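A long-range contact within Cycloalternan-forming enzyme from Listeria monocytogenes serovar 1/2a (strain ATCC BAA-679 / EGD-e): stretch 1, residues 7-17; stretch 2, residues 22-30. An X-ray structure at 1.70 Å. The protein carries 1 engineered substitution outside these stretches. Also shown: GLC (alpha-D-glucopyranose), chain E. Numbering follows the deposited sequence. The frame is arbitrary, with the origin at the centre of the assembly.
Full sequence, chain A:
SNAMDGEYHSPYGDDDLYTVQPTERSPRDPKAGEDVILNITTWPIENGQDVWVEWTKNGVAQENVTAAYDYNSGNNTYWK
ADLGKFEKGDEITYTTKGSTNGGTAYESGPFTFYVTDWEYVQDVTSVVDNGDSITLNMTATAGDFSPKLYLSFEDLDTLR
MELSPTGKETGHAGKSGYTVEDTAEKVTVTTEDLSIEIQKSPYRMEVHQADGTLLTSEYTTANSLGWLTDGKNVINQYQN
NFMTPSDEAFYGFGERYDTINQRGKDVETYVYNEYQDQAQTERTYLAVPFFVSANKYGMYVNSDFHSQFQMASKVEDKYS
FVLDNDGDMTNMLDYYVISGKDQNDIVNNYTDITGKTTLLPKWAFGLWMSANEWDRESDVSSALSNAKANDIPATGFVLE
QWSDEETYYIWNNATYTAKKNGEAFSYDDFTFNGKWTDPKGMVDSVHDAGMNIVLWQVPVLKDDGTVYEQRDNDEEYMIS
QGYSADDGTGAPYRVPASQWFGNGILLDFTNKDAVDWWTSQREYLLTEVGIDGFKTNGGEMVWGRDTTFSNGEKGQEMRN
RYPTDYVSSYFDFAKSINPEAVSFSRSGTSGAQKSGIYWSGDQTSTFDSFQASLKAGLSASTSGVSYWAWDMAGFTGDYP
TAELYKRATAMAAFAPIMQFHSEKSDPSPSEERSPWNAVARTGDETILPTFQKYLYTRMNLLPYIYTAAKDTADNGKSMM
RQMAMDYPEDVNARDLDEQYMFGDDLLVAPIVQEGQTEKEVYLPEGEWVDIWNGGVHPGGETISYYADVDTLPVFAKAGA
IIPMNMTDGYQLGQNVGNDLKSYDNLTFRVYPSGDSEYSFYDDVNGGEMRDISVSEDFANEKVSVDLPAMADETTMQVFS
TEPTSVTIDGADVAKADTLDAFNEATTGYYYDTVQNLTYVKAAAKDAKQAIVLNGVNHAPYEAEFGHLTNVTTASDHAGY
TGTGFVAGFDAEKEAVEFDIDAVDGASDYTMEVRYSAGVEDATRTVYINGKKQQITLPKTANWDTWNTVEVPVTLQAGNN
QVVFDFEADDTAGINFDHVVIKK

Stretch 1, residues 7-17: EYHSPYGDDDL
Stretch 2 22-30: PTERSPRDP

How do the two backbones run and register? Stretch 1 is extended through Glu7 and Tyr8, and His9 and Ser10 keep extended phi/psi as the chain enters a type I turn from Ser10 to Gly13; a type II' turn from Tyr12 to Asp15 overlaps it. Stretch 2 is extended at Arg25 and Ser26, with a cis peptide before Pro27. Over His9 to Pro11 and Thr23 to Arg25 the chains run roughly parallel. The CA atoms of His9 and Thr23 lie 5.0 Å apart, those of Pro11 and Glu24 4.2 Å. Two nearly straight hydrogen bonds fix this register: Ser10 N to Thr23 O and Arg25 N to Pro11 O, each 2.9 Å. Between them, Glu24 CA approaches Ser10 O at 3.4 Å as a CA-H...O contact.

Which side chains bond through charge and hydrogen bonds? The side chain of Arg28 (chi1 m, chi2 and chi3 t) is extended, so its guanidinium reaches the turns of stretch 1. Arg28 NH1 and NH2 both donate to Asp16 O, at 2.9 and 3.0 Å, because this carbonyl lies near the guanidinium plane. Glu24 (chi1 m, chi2 t) holds the group in place through a salt bridge, Arg28 NE to Glu24 OE1 at 2.9 Å. Asp15 OD1, 3.7 Å from Arg28 NH1, lies well out of the plane and contributes charge attraction alone. Within stretch 2, Arg25 NE and NH1 donate to Arg28 O at 2.9 and 2.8 Å.

Which surfaces pack? Pro11 CB sits over one guanidinium face of Arg25, 3.3 Å from Arg25 NH2, while Tyr12 (chi1 m) brings its OH to 3.0 Å from Arg25 NH1. The CA-to-CB bond of Thr23 (chi1 p) points toward stretch 1, and Thr23 OG1 meets the edge of the Tyr8 ring, 3.3 Å from Tyr8 CE2.

Where does water complete the contact? Water 1 joins Ser10 O to Thr23 OG1, 2.8 Å from each. Water 3 links Tyr12 OH (2.5 Å) to Asp29 OD1 (2.7 Å).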

# COMPACT_ATOMS: atom_id res chain seq x y z
N GLU A 7 19.27 -12.90 -42.40
CA GLU A 7 17.87 -12.49 -42.44
C GLU A 7 17.30 -12.79 -41.06
O GLU A 7 17.72 -13.75 -40.41
CB GLU A 7 17.13 -13.30 -43.52
CG GLU A 7 15.61 -13.09 -43.63
CD GLU A 7 14.80 -13.82 -42.55
OE1 GLU A 7 15.32 -14.77 -41.89
OE2 GLU A 7 13.63 -13.43 -42.33
N TYR A 8 16.31 -12.00 -40.64
CA TYR A 8 15.64 -12.25 -39.36
C TYR A 8 14.22 -11.71 -39.29
O TYR A 8 13.96 -10.57 -39.65
CB TYR A 8 16.51 -11.69 -38.24
CG TYR A 8 15.97 -11.90 -36.85
CD1 TYR A 8 16.24 -13.08 -36.16
CD2 TYR A 8 15.20 -10.91 -36.22
CE1 TYR A 8 15.75 -13.26 -34.87
CE2 TYR A 8 14.71 -11.09 -34.93
CZ TYR A 8 15.00 -12.26 -34.26
OH TYR A 8 14.51 -12.44 -32.98
N HIS A 9 13.31 -12.56 -38.82
CA HIS A 9 11.95 -12.17 -38.45
C HIS A 9 11.60 -13.01 -37.23
O HIS A 9 11.99 -14.17 -37.15
CB HIS A 9 10.96 -12.41 -39.61
CG HIS A 9 9.51 -12.38 -39.19
ND1 HIS A 9 8.81 -11.21 -39.03
CD2 HIS A 9 8.65 -13.38 -38.90
CE1 HIS A 9 7.57 -11.48 -38.65
NE2 HIS A 9 7.45 -12.80 -38.56
N SER A 10 10.91 -12.40 -36.26
CA SER A 10 10.46 -13.12 -35.07
C SER A 10 9.14 -12.46 -34.68
O SER A 10 9.15 -11.32 -34.23
CB SER A 10 11.49 -13.01 -33.95
OG SER A 10 11.19 -13.96 -32.92
N PRO A 11 8.02 -13.18 -34.85
CA PRO A 11 6.71 -12.51 -34.89
C PRO A 11 6.31 -11.75 -33.62
O PRO A 11 5.64 -10.73 -33.71
CB PRO A 11 5.72 -13.66 -35.14
CG PRO A 11 6.45 -14.91 -34.78
CD PRO A 11 7.88 -14.62 -35.15
N TYR A 12 6.72 -12.24 -32.45
CA TYR A 12 6.35 -11.57 -31.21
C TYR A 12 7.41 -10.64 -30.63
O TYR A 12 7.12 -9.96 -29.64
CB TYR A 12 5.91 -12.59 -30.16
CG TYR A 12 4.86 -13.55 -30.66
CD1 TYR A 12 3.53 -13.13 -30.91
CD2 TYR A 12 5.19 -14.88 -30.90
CE1 TYR A 12 2.57 -14.04 -31.38
CE2 TYR A 12 4.25 -15.78 -31.36
CZ TYR A 12 2.95 -15.36 -31.59
OH TYR A 12 2.05 -16.31 -32.04
N GLY A 13 8.63 -10.65 -31.19
CA GLY A 13 9.75 -9.87 -30.63
C GLY A 13 10.01 -10.32 -29.20
O GLY A 13 10.08 -11.52 -28.93
N ASP A 14 10.14 -9.35 -28.29
CA ASP A 14 10.26 -9.67 -26.88
C ASP A 14 8.90 -9.77 -26.19
O ASP A 14 8.83 -9.91 -24.97
CB ASP A 14 11.14 -8.63 -26.18
CG ASP A 14 12.58 -8.69 -26.64
OD1 ASP A 14 13.13 -9.80 -26.80
OD2 ASP A 14 13.19 -7.62 -26.84
N ASP A 15 7.82 -9.68 -26.98
CA ASP A 15 6.44 -9.67 -26.47
C ASP A 15 6.20 -8.50 -25.48
O ASP A 15 5.38 -8.60 -24.57
CB ASP A 15 6.11 -11.02 -25.80
CG ASP A 15 4.62 -11.28 -25.71
OD1 ASP A 15 3.89 -10.99 -26.67
OD2 ASP A 15 4.20 -11.77 -24.65
N ASP A 16 6.90 -7.40 -25.68
CA ASP A 16 6.76 -6.25 -24.78
C ASP A 16 5.37 -5.64 -24.98
O ASP A 16 4.89 -5.54 -26.12
CB ASP A 16 7.87 -5.24 -25.05
CG ASP A 16 7.95 -4.18 -23.96
OD1 ASP A 16 8.61 -4.39 -22.93
OD2 ASP A 16 7.32 -3.14 -24.14
N LEU A 17 4.70 -5.27 -23.88
CA LEU A 17 3.37 -4.65 -23.99
C LEU A 17 3.44 -3.28 -24.66
O LEU A 17 2.50 -2.88 -25.35
CB LEU A 17 2.69 -4.49 -22.62
CG LEU A 17 1.22 -4.04 -22.58
CD1 LEU A 17 0.32 -5.02 -23.32
CD2 LEU A 17 0.77 -3.84 -21.14
N PRO A 22 11.74 -4.31 -34.30
CA PRO A 22 11.45 -3.88 -35.69
C PRO A 22 11.28 -5.04 -36.69
O PRO A 22 11.24 -4.80 -37.89
CB PRO A 22 12.70 -3.05 -36.05
CG PRO A 22 13.79 -3.64 -35.22
CD PRO A 22 13.12 -3.98 -33.90
N THR A 23 11.15 -6.26 -36.19
CA THR A 23 11.07 -7.45 -37.04
C THR A 23 9.94 -8.39 -36.60
O THR A 23 10.05 -9.63 -36.71
CB THR A 23 12.40 -8.21 -37.07
OG1 THR A 23 12.82 -8.50 -35.72
CG2 THR A 23 13.48 -7.37 -37.80
N GLU A 24 8.85 -7.79 -36.13
CA GLU A 24 7.69 -8.52 -35.59
C GLU A 24 6.59 -8.67 -36.64
O GLU A 24 6.64 -8.06 -37.72
CB GLU A 24 7.11 -7.78 -34.39
CG GLU A 24 8.03 -7.70 -33.18
CD GLU A 24 7.34 -7.22 -31.91
OE1 GLU A 24 6.07 -7.15 -31.88
OE2 GLU A 24 8.06 -6.93 -30.94
N ARG A 25 5.58 -9.47 -36.29
CA ARG A 25 4.34 -9.55 -37.05
C ARG A 25 3.33 -8.60 -36.42
O ARG A 25 3.25 -8.50 -35.19
CB ARG A 25 3.81 -10.97 -36.99
CG ARG A 25 2.40 -11.14 -37.55
CD ARG A 25 2.07 -12.61 -37.61
NE ARG A 25 1.82 -13.19 -36.27
CZ ARG A 25 2.29 -14.36 -35.87
NH1 ARG A 25 1.93 -14.83 -34.68
NH2 ARG A 25 3.12 -15.07 -36.64
N SER A 26 2.56 -7.90 -37.24
CA SER A 26 1.54 -6.99 -36.72
C SER A 26 0.21 -7.21 -37.45
O SER A 26 0.20 -7.19 -38.69
CB SER A 26 1.99 -5.53 -36.85
OG SER A 26 1.00 -4.66 -36.30
N PRO A 27 -0.89 -7.48 -36.73
CA PRO A 27 -0.93 -7.74 -35.28
C PRO A 27 -0.19 -9.01 -34.90
O PRO A 27 -0.07 -9.93 -35.72
CB PRO A 27 -2.41 -7.94 -34.98
CG PRO A 27 -3.15 -7.73 -36.26
CD PRO A 27 -2.16 -7.85 -37.38
N ARG A 28 0.28 -9.10 -33.65
CA ARG A 28 0.94 -10.33 -33.19
C ARG A 28 0.02 -11.55 -33.32
O ARG A 28 0.45 -12.60 -33.78
CB ARG A 28 1.42 -10.16 -31.74
CG ARG A 28 2.62 -9.21 -31.63
CD ARG A 28 2.99 -9.02 -30.17
NE ARG A 28 4.10 -8.08 -30.02
CZ ARG A 28 4.37 -7.39 -28.90
NH1 ARG A 28 3.59 -7.49 -27.82
NH2 ARG A 28 5.44 -6.59 -28.89
N ASP A 29 -1.24 -11.39 -32.89
CA ASP A 29 -2.22 -12.47 -32.88
C ASP A 29 -3.40 -11.99 -33.71
O ASP A 29 -4.30 -11.37 -33.17
CB ASP A 29 -2.67 -12.80 -31.44
CG ASP A 29 -1.53 -13.26 -30.55
OD1 ASP A 29 -0.81 -14.23 -30.89
OD2 ASP A 29 -1.38 -12.69 -29.45
N PRO A 30 -3.38 -12.24 -35.04
CA PRO A 30 -4.40 -11.68 -35.94
C PRO A 30 -5.80 -12.24 -35.68
O PRO A 30 -5.97 -13.46 -35.49
CB PRO A 30 -3.92 -12.10 -37.33
CG PRO A 30 -2.42 -12.26 -37.16
CD PRO A 30 -2.31 -12.91 -35.80
C1 GLC E . 19.82 -9.92 -35.95
C2 GLC E . 18.64 -9.20 -35.28
C3 GLC E . 18.67 -9.50 -33.77
C4 GLC E . 18.62 -11.01 -33.52
C5 GLC E . 19.73 -11.74 -34.30
C6 GLC E . 19.56 -13.25 -34.23
O2 GLC E . 18.72 -7.79 -35.54
O3 GLC E . 17.59 -8.85 -33.09
O4 GLC E . 18.73 -11.25 -32.11
O5 GLC E . 19.77 -11.33 -35.69
O6 GLC E . 20.84 -13.88 -34.37
O HOH W 1 11.11 -9.42 -33.77
O HOH W 2 3.54 -17.42 -34.84
O HOH W 3 -0.22 -15.79 -33.02
O HOH W 4 8.73 -6.83 -28.21
O HOH W 5 1.59 -9.53 -27.06